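Local coordinates for nicotinamide riboside transporter PnuC (Neisseria mucosa ATCC 25996, PDB 4QTN), which is a homotrimeric vitamin B3 transporter that probably carries nicotinamide riboside across the inner membrane to feed NAD synthesis, at residues Q171-I175 against L176-E180; G224-N227 against W228-V232; K124-T127 against V128-L132. All coordinates share one frame; numbering follows the deposited sequence.

Interaction 1. Residues Q171-I175 against L176-E180. With NNR (Nicotinamide riboside), chain I.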
loop_
_atom_site.group_PDB
_atom_site.type_symbol
_atom_site.label_atom_id
_atom_site.label_comp_id
_atom_site.label_asym_id
_atom_site.label_seq_id
_atom_site.Cartn_x
_atom_site.Cartn_y
_atom_site.Cartn_z
ATOM N N GLN C 171 2.586 -5.751 -20.863
ATOM C CA GLN C 171 2.967 -7.067 -21.398
ATOM C C GLN C 171 3.989 -6.930 -22.511
ATOM O O GLN C 171 4.831 -7.821 -22.721
ATOM C CB GLN C 171 1.740 -7.818 -21.912
ATOM C CG GLN C 171 2.005 -9.275 -22.246
ATOM C CD GLN C 171 2.599 -10.043 -21.074
ATOM O OE1 GLN C 171 2.194 -9.870 -19.932
ATOM N NE2 GLN C 171 3.554 -10.899 -21.359
ATOM N N VAL C 172 3.919 -5.798 -23.215
ATOM C CA VAL C 172 4.734 -5.554 -24.391
ATOM C C VAL C 172 6.157 -5.142 -24.020
ATOM O O VAL C 172 7.125 -5.716 -24.540
ATOM C CB VAL C 172 4.055 -4.540 -25.344
ATOM C CG1 VAL C 172 5.086 -3.668 -26.061
ATOM C CG2 VAL C 172 3.159 -5.280 -26.335
ATOM N N LEU C 173 6.288 -4.185 -23.097
ATOM C CA LEU C 173 7.582 -3.916 -22.462
ATOM C C LEU C 173 8.229 -5.180 -21.842
ATOM O O LEU C 173 9.452 -5.385 -21.948
ATOM C CB LEU C 173 7.453 -2.825 -21.413
ATOM C CG LEU C 173 7.008 -1.464 -21.954
ATOM C CD1 LEU C 173 6.106 -0.753 -20.963
ATOM C CD2 LEU C 173 8.186 -0.580 -22.327
HETATM N N MSE C 174 7.410 -6.035 -21.223
HETATM C CA MSE C 174 7.930 -7.238 -20.540
HETATM C C MSE C 174 8.569 -8.237 -21.491
HETATM O O MSE C 174 9.706 -8.645 -21.278
HETATM C CB MSE C 174 6.864 -7.872 -19.670
HETATM C CG MSE C 174 7.418 -9.018 -18.845
HETATM SE SE MSE C 174 6.346 -10.580 -19.339
HETATM C CE MSE C 174 7.735 -11.973 -19.360
ATOM N N ILE C 175 7.869 -8.624 -22.555
ATOM C CA ILE C 175 8.493 -9.503 -23.558
ATOM C C ILE C 175 9.714 -8.843 -24.195
ATOM O O ILE C 175 10.720 -9.501 -24.432
ATOM C CB ILE C 175 7.514 -9.984 -24.659
ATOM C CG1 ILE C 175 6.753 -8.816 -25.281
ATOM C CG2 ILE C 175 6.559 -11.028 -24.109
ATOM C CD1 ILE C 175 5.993 -9.195 -26.527
ATOM N N LEU C 176 9.630 -7.529 -24.427
ATOM C CA LEU C 176 10.774 -6.737 -24.934
ATOM C C LEU C 176 11.931 -6.497 -23.919
ATOM O O LEU C 176 12.893 -5.811 -24.250
ATOM C CB LEU C 176 10.299 -5.394 -25.486
ATOM C CG LEU C 176 9.727 -5.301 -26.907
ATOM C CD1 LEU C 176 10.040 -3.925 -27.474
ATOM C CD2 LEU C 176 10.249 -6.398 -27.833
ATOM N N ARG C 177 11.796 -7.021 -22.686
ATOM C CA ARG C 177 12.871 -6.981 -21.656
ATOM C C ARG C 177 13.166 -5.596 -21.021
ATOM O O ARG C 177 14.291 -5.329 -20.617
ATOM C CB ARG C 177 14.161 -7.595 -22.201
ATOM C CG ARG C 177 14.097 -9.092 -22.381
ATOM C CD ARG C 177 14.792 -9.544 -23.654
ATOM N NE ARG C 177 16.087 -8.902 -23.828
ATOM C CZ ARG C 177 16.459 -8.254 -24.926
ATOM N NH1 ARG C 177 15.637 -8.189 -25.980
ATOM N NH2 ARG C 177 17.659 -7.684 -24.977
ATOM N N TYR C 178 12.161 -4.732 -20.921
ATOM C CA TYR C 178 12.379 -3.389 -20.365
ATOM C C TYR C 178 11.953 -3.294 -18.918
ATOM O O TYR C 178 10.908 -3.808 -18.531
ATOM C CB TYR C 178 11.672 -2.317 -21.208
ATOM C CG TYR C 178 12.369 -2.051 -22.527
ATOM C CD1 TYR C 178 13.572 -1.329 -22.576
ATOM C CD2 TYR C 178 11.860 -2.553 -23.714
ATOM C CE1 TYR C 178 14.223 -1.099 -23.775
ATOM C CE2 TYR C 178 12.506 -2.335 -24.921
ATOM C CZ TYR C 178 13.686 -1.605 -24.949
ATOM O OH TYR C 178 14.329 -1.395 -26.150
ATOM N N ARG C 179 12.766 -2.628 -18.113
ATOM C CA ARG C 179 12.476 -2.491 -16.694
ATOM C C ARG C 179 11.273 -1.583 -16.396
ATOM O O ARG C 179 10.722 -1.641 -15.328
ATOM C CB ARG C 179 13.693 -1.990 -15.946
ATOM C CG ARG C 179 13.338 -1.039 -14.832
ATOM C CD ARG C 179 14.513 -0.790 -13.935
ATOM N NE ARG C 179 15.463 0.130 -14.536
ATOM C CZ ARG C 179 15.255 1.433 -14.674
ATOM N NH1 ARG C 179 14.105 1.981 -14.271
ATOM N NH2 ARG C 179 16.191 2.191 -15.228
ATOM N N GLU C 180 10.880 -0.733 -17.332
ATOM C CA GLU C 180 9.792 0.219 -17.048
ATOM C C GLU C 180 8.416 -0.456 -16.989
ATOM O O GLU C 180 7.425 0.165 -16.600
ATOM C CB GLU C 180 9.803 1.391 -18.037
ATOM C CG GLU C 180 10.914 2.416 -17.766
ATOM C CD GLU C 180 12.319 1.833 -17.927
ATOM O OE1 GLU C 180 12.473 0.878 -18.718
ATOM O OE2 GLU C 180 13.266 2.332 -17.265
HETATM O O2R NNR I . 3.577 -13.044 -17.912
HETATM C C2R NNR I . 2.522 -12.443 -16.977
HETATM C C3R NNR I . 1.149 -13.055 -17.276
HETATM O O3R NNR I . 1.100 -13.434 -18.578
HETATM C C4R NNR I . 0.156 -11.935 -17.049
HETATM C C5R NNR I . -0.449 -11.951 -15.584
HETATM O O5R NNR I . -1.087 -10.655 -15.327
HETATM O O4R NNR I . 0.823 -10.834 -17.259
HETATM C C1R NNR I . 2.393 -11.162 -17.153
HETATM N N1 NNR I . 2.991 -10.390 -16.046
HETATM C C2 NNR I . 2.186 -9.791 -15.066
HETATM C C6 NNR I . 4.357 -10.258 -15.966
HETATM C C5 NNR I . 4.931 -9.530 -14.895
HETATM C C4 NNR I . 4.131 -8.930 -13.945
HETATM C C3 NNR I . 2.777 -9.064 -14.008
HETATM C C7 NNR I . 1.933 -8.425 -12.918
HETATM O O7 NNR I . 0.791 -8.137 -13.121
HETATM N N7 NNR I . 2.514 -8.178 -11.626
#

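Interaction 2. Residues G224-N227 against W228-V232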
loop_
_atom_site.group_PDB
_atom_site.type_symbol
_atom_site.label_atom_id
_atom_site.label_comp_id
_atom_site.label_asym_id
_atom_site.label_seq_id
_atom_site.Cartn_x
_atom_site.Cartn_y
_atom_site.Cartn_z
ATOM N N GLY C 224 9.620 -6.642 -8.241
ATOM C CA GLY C 224 10.018 -6.645 -9.657
ATOM C C GLY C 224 10.757 -5.384 -10.068
ATOM O O GLY C 224 11.896 -5.436 -10.542
ATOM N N TYR C 225 10.133 -4.246 -9.843
ATOM C CA TYR C 225 10.779 -2.984 -10.114
ATOM C C TYR C 225 12.162 -2.903 -9.455
ATOM O O TYR C 225 13.170 -2.670 -10.143
ATOM C CB TYR C 225 9.903 -1.840 -9.676
ATOM C CG TYR C 225 10.127 -0.574 -10.435
ATOM C CD1 TYR C 225 11.394 -0.134 -10.706
ATOM C CD2 TYR C 225 9.063 0.223 -10.825
ATOM C CE1 TYR C 225 11.615 1.062 -11.364
ATOM C CE2 TYR C 225 9.270 1.438 -11.472
ATOM C CZ TYR C 225 10.555 1.848 -11.741
ATOM O OH TYR C 225 10.799 3.040 -12.402
ATOM N N ILE C 226 12.227 -3.158 -8.149
ATOM C CA ILE C 226 13.537 -3.199 -7.444
ATOM C C ILE C 226 14.567 -4.166 -8.082
ATOM O O ILE C 226 15.677 -3.746 -8.425
ATOM C CB ILE C 226 13.391 -3.511 -5.956
ATOM C CG1 ILE C 226 12.940 -2.283 -5.205
ATOM C CG2 ILE C 226 14.715 -3.932 -5.385
ATOM C CD1 ILE C 226 11.888 -2.582 -4.165
ATOM N N ASN C 227 14.180 -5.434 -8.262
ATOM C CA ASN C 227 15.095 -6.470 -8.756
ATOM C C ASN C 227 15.507 -6.280 -10.175
ATOM O O ASN C 227 16.678 -6.483 -10.517
ATOM C CB ASN C 227 14.478 -7.846 -8.633
ATOM C CG ASN C 227 15.513 -8.955 -8.755
ATOM O OD1 ASN C 227 16.398 -9.099 -7.889
ATOM N ND2 ASN C 227 15.411 -9.752 -9.825
ATOM N N TRP C 228 14.533 -5.976 -11.032
ATOM C CA TRP C 228 14.821 -5.597 -12.417
ATOM C C TRP C 228 15.751 -4.385 -12.548
ATOM O O TRP C 228 16.546 -4.322 -13.480
ATOM C CB TRP C 228 13.537 -5.406 -13.221
ATOM C CG TRP C 228 13.132 -6.634 -13.855
ATOM C CD1 TRP C 228 12.833 -7.800 -13.238
ATOM C CD2 TRP C 228 13.025 -6.880 -15.258
ATOM N NE1 TRP C 228 12.532 -8.772 -14.164
ATOM C CE2 TRP C 228 12.640 -8.232 -15.416
ATOM C CE3 TRP C 228 13.193 -6.090 -16.398
ATOM C CZ2 TRP C 228 12.426 -8.810 -16.670
ATOM C CZ3 TRP C 228 12.990 -6.673 -17.653
ATOM C CH2 TRP C 228 12.612 -8.016 -17.773
ATOM N N THR C 229 15.695 -3.448 -11.607
ATOM C CA THR C 229 16.736 -2.436 -11.564
ATOM C C THR C 229 18.124 -3.051 -11.357
ATOM O O THR C 229 19.042 -2.797 -12.145
ATOM C CB THR C 229 16.461 -1.340 -10.539
ATOM O OG1 THR C 229 15.333 -0.595 -10.968
ATOM C CG2 THR C 229 17.632 -0.398 -10.458
ATOM N N LYS C 230 18.272 -3.871 -10.315
ATOM C CA LYS C 230 19.543 -4.569 -10.066
ATOM C C LYS C 230 20.007 -5.303 -11.338
ATOM O O LYS C 230 21.205 -5.372 -11.632
ATOM C CB LYS C 230 19.426 -5.535 -8.864
ATOM C CG LYS C 230 19.378 -4.826 -7.499
ATOM C CD LYS C 230 18.471 -5.553 -6.478
ATOM C CE LYS C 230 19.236 -6.526 -5.575
ATOM N NZ LYS C 230 19.477 -5.997 -4.196
ATOM N N LEU C 231 19.040 -5.773 -12.111
ATOM C CA LEU C 231 19.278 -6.580 -13.288
ATOM C C LEU C 231 19.777 -5.702 -14.430
ATOM O O LEU C 231 20.735 -6.043 -15.124
ATOM C CB LEU C 231 17.959 -7.221 -13.688
ATOM C CG LEU C 231 17.706 -8.680 -14.051
ATOM C CD1 LEU C 231 18.592 -9.667 -13.315
ATOM C CD2 LEU C 231 16.241 -8.940 -13.748
ATOM N N VAL C 232 19.110 -4.573 -14.636
ATOM C CA VAL C 232 19.506 -3.625 -15.676
ATOM C C VAL C 232 20.950 -3.158 -15.492
ATOM O O VAL C 232 21.646 -2.940 -16.460
ATOM C CB VAL C 232 18.544 -2.400 -15.744
ATOM C CG1 VAL C 232 19.266 -1.161 -16.247
ATOM C CG2 VAL C 232 17.345 -2.711 -16.628
#

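Interaction 3. Residues K124-T127 against V128-L132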
loop_
_atom_site.group_PDB
_atom_site.type_symbol
_atom_site.label_atom_id
_atom_site.label_comp_id
_atom_site.label_asym_id
_atom_site.label_seq_id
_atom_site.Cartn_x
_atom_site.Cartn_y
_atom_site.Cartn_z
ATOM N N LYS C 124 16.746 -4.301 -19.953
ATOM C CA LYS C 124 17.087 -3.015 -20.584
ATOM C C LYS C 124 16.281 -1.880 -19.959
ATOM O O LYS C 124 15.232 -2.116 -19.365
ATOM C CB LYS C 124 16.843 -3.058 -22.110
ATOM C CG LYS C 124 17.633 -4.127 -22.841
ATOM C CD LYS C 124 17.552 -3.979 -24.355
ATOM C CE LYS C 124 16.159 -4.307 -24.892
ATOM N NZ LYS C 124 16.163 -4.488 -26.372
ATOM N N ALA C 125 16.775 -0.649 -20.115
ATOM C CA ALA C 125 16.120 0.534 -19.554
ATOM C C ALA C 125 15.814 1.560 -20.633
ATOM O O ALA C 125 16.728 2.098 -21.248
ATOM C CB ALA C 125 16.990 1.158 -18.475
ATOM N N LEU C 126 14.519 1.833 -20.843
ATOM C CA LEU C 126 14.058 2.959 -21.674
ATOM C C LEU C 126 14.544 4.288 -21.128
ATOM O O LEU C 126 14.724 4.432 -19.907
ATOM C CB LEU C 126 12.533 3.001 -21.723
ATOM C CG LEU C 126 11.758 1.839 -22.330
ATOM C CD1 LEU C 126 10.290 2.140 -22.175
ATOM C CD2 LEU C 126 12.105 1.585 -23.794
ATOM N N THR C 127 14.727 5.275 -22.020
ATOM C CA THR C 127 14.989 6.661 -21.583
ATOM C C THR C 127 13.698 7.462 -21.552
ATOM O O THR C 127 12.650 6.972 -21.971
ATOM C CB THR C 127 16.019 7.380 -22.460
ATOM O OG1 THR C 127 15.388 7.844 -23.655
ATOM C CG2 THR C 127 17.161 6.455 -22.805
ATOM N N VAL C 128 13.773 8.679 -21.026
ATOM C CA VAL C 128 12.583 9.457 -20.753
ATOM C C VAL C 128 11.881 9.755 -22.077
ATOM O O VAL C 128 10.636 9.673 -22.187
ATOM C CB VAL C 128 12.938 10.781 -20.033
ATOM C CG1 VAL C 128 11.684 11.486 -19.553
ATOM C CG2 VAL C 128 13.888 10.527 -18.862
ATOM N N ARG C 129 12.691 10.079 -23.090
ATOM C CA ARG C 129 12.189 10.348 -24.425
ATOM C C ARG C 129 11.506 9.101 -24.944
ATOM O O ARG C 129 10.302 9.110 -25.203
ATOM C CB ARG C 129 13.325 10.773 -25.363
ATOM C CG ARG C 129 12.998 12.008 -26.195
ATOM C CD ARG C 129 13.903 12.159 -27.423
ATOM N NE ARG C 129 15.343 12.162 -27.103
ATOM C CZ ARG C 129 16.131 13.243 -27.124
ATOM N NH1 ARG C 129 15.632 14.439 -27.427
ATOM N NH2 ARG C 129 17.423 13.128 -26.838
ATOM N N GLN C 130 12.267 8.009 -25.020
ATOM C CA GLN C 130 11.739 6.696 -25.395
ATOM C C GLN C 130 10.423 6.363 -24.679
ATOM O O GLN C 130 9.505 5.814 -25.286
ATOM C CB GLN C 130 12.763 5.614 -25.094
ATOM C CG GLN C 130 14.146 5.876 -25.638
ATOM C CD GLN C 130 15.002 4.631 -25.605
ATOM O OE1 GLN C 130 15.315 4.107 -24.537
ATOM N NE2 GLN C 130 15.374 4.136 -26.782
ATOM N N TRP C 131 10.362 6.678 -23.381
ATOM C CA TRP C 131 9.163 6.492 -22.557
ATOM C C TRP C 131 8.013 7.370 -23.047
ATOM O O TRP C 131 6.941 6.854 -23.408
ATOM C CB TRP C 131 9.500 6.826 -21.084
ATOM C CG TRP C 131 8.387 6.525 -20.005
ATOM C CD1 TRP C 131 7.922 7.389 -19.042
ATOM C CD2 TRP C 131 7.716 5.276 -19.769
ATOM N NE1 TRP C 131 6.993 6.764 -18.255
ATOM C CE2 TRP C 131 6.848 5.470 -18.678
ATOM C CE3 TRP C 131 7.751 4.021 -20.388
ATOM C CZ2 TRP C 131 6.033 4.462 -18.194
ATOM C CZ3 TRP C 131 6.934 3.008 -19.888
ATOM C CH2 TRP C 131 6.096 3.236 -18.810
ATOM N N LEU C 132 8.239 8.697 -23.075
ATOM C CA LEU C 132 7.180 9.657 -23.433
ATOM C C LEU C 132 6.435 9.234 -24.705
ATOM O O LEU C 132 5.234 9.442 -24.821
ATOM C CB LEU C 132 7.735 11.082 -23.576
ATOM C CG LEU C 132 6.741 12.119 -24.144
ATOM C CD1 LEU C 132 5.748 12.588 -23.085
ATOM C CD2 LEU C 132 7.455 13.296 -24.786
#

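Interaction 1. Residues Q171-I175 against L176-E180
A Schellman motif ends helix 158-175 on what is probably its cytoplasmic side, joining L173 and M174 to R177 and Y178. Up to this point the helix keeps its usual pattern, with L176 N bonded to V172 O at 3.1 Å. R177 then takes a positive phi of 72° and folds the chain back over the last turn. Y178 N reaches L173 O at 3.0 Å in a nearly straight six-to-one bond. R177 N meets M174 O, also at 3.0 Å, in the five-to-two bond, coming from above the carbonyl plane; the two together define the motif. M174 O accepts a second bond, from the indole NH of W106. Beside the backbone links lies an apolar one: L173 CD2 meets Y178 CB at 4.1 Å, the two side chains crossing at about a right angle, while L173 O sits at the edge of the tyrosine ring. Leucine suits this place, because its side chain also packs on L126 and L184. M174, present as selenomethionine, turns the other way. Its chain leaves opposite the backbone N (chi1 -174°) and bends twice, which puts SE 3.9 Å from C6 of the nicotinamide riboside, in a pocket that Q171 also lines. Methionine's flexible, uncharged and polarisable side chain suits a neighbour of the pyridinium ring. The turn whose carbonyls cap the helix end thus also carries M174 into the riboside pocket.

Interaction 2. Residues G224-N227 against W228-V232
Y225 and T229 form the close-knit part of this stretch of helix 208-234, where one carbonyl serves two donors. Y225 O accepts the backbone N of T229 at 3.0 Å and the hydroxyl OG1 of T229 at 3.1 Å, and the two approach from opposite faces of its plane. The threonine can do this because OG1 stands anti to its own carbonyl carbon (chi1 -67°), which swings the hydroxyl back along the helix; there it also lies in the plane of the Y225 ring, at its edge, 4.0 Å from CD1. One residue earlier, W228 N bonds to G224 O at 2.7 Å, and the W228 side chain starts out beside that same oxygen. Further on, L231 lays CD2 over one face of the W228 ring, near the rim, while the same methyl lies 4.1 Å from N227 ND2. Looser is the exposed strip that carries I226 and K230. There the lysine's bent chain brings CD to 4.2 Å from I226 CG2, its aliphatic part beside the isoleucine and its ammonium leading away. Among the neighbours, the indole NH of W228 bonds to V57 O and the amide of N227 to G58 O, both at the end of helix 41-59. W228 also meets W182 of helix 181-198 edge-to-face, and Y225 packs on W182 and A183 of that helix and on V21 of a neighbouring subunit.

Interaction 3. Residues K124-T127 against V128-L132
W131 N bonds to T127 O at 2.7 Å, the shortest polar link between 124-127 and 128-132 and the first backbone bond of helix 128-147. T127 itself is the N-cap. Its OG1 sits between the backbone N and the carbonyl carbon (chi1 80°), which turns it toward the first turn, where it accepts a weak bond from Q130 N at 3.4 Å. Q130 OE1 accepts the firmer bond, from T127 N at 2.8 Å, which lies in the plane of the amide and on a lone pair. The glutamine reaches that far because its CG is anti to its carbonyl carbon (chi1 -51°) and the chain runs out extended, slanting across the threonine so that CG2 of T127 lies 3.5 Å from Q130 OE1. Threonine's short side chain can reach an N-H of the first turn, while glutamine is long enough to reach back to the N-H of the N-cap. An apolar pair backs the polar one: L126 points CD1 at the edge of the W131 indole, 3.6 Å from CE3, the side chains crossing at about a right angle. L126 O accepts from H17 of a neighbouring subunit, and the indole NH of W131 donates to V21 O of that subunit. Reciprocal bonds between N-cap and N3, one of them weak, with apolar contact between the residues at N' and N4, make this a capping box joined to a hydrophobic staple, the classic start of a helix.

In the fold
Along the chain, interaction 3 comes first, starting helix 128-147 after the probably cytoplasmic loop that follows helix 85-107. Interaction 1 then ends helix 158-175 and leads into helix 181-198, and interaction 2 lies near the end of helix 208-234. Each is local, so they follow in series and none nests within or crosses another. They meet in space: residues 124-127 run beside 176-180, with probable backbone hydrogen bonds from K124 to R177 and from R179 to K124, and V232 packs on K124 and A125. W228 and T229 in turn press against 177-179. Together they tie the ends of three membrane helices near the substrate site, on the probable cytoplasmic side, and all three touch a neighbouring subunit.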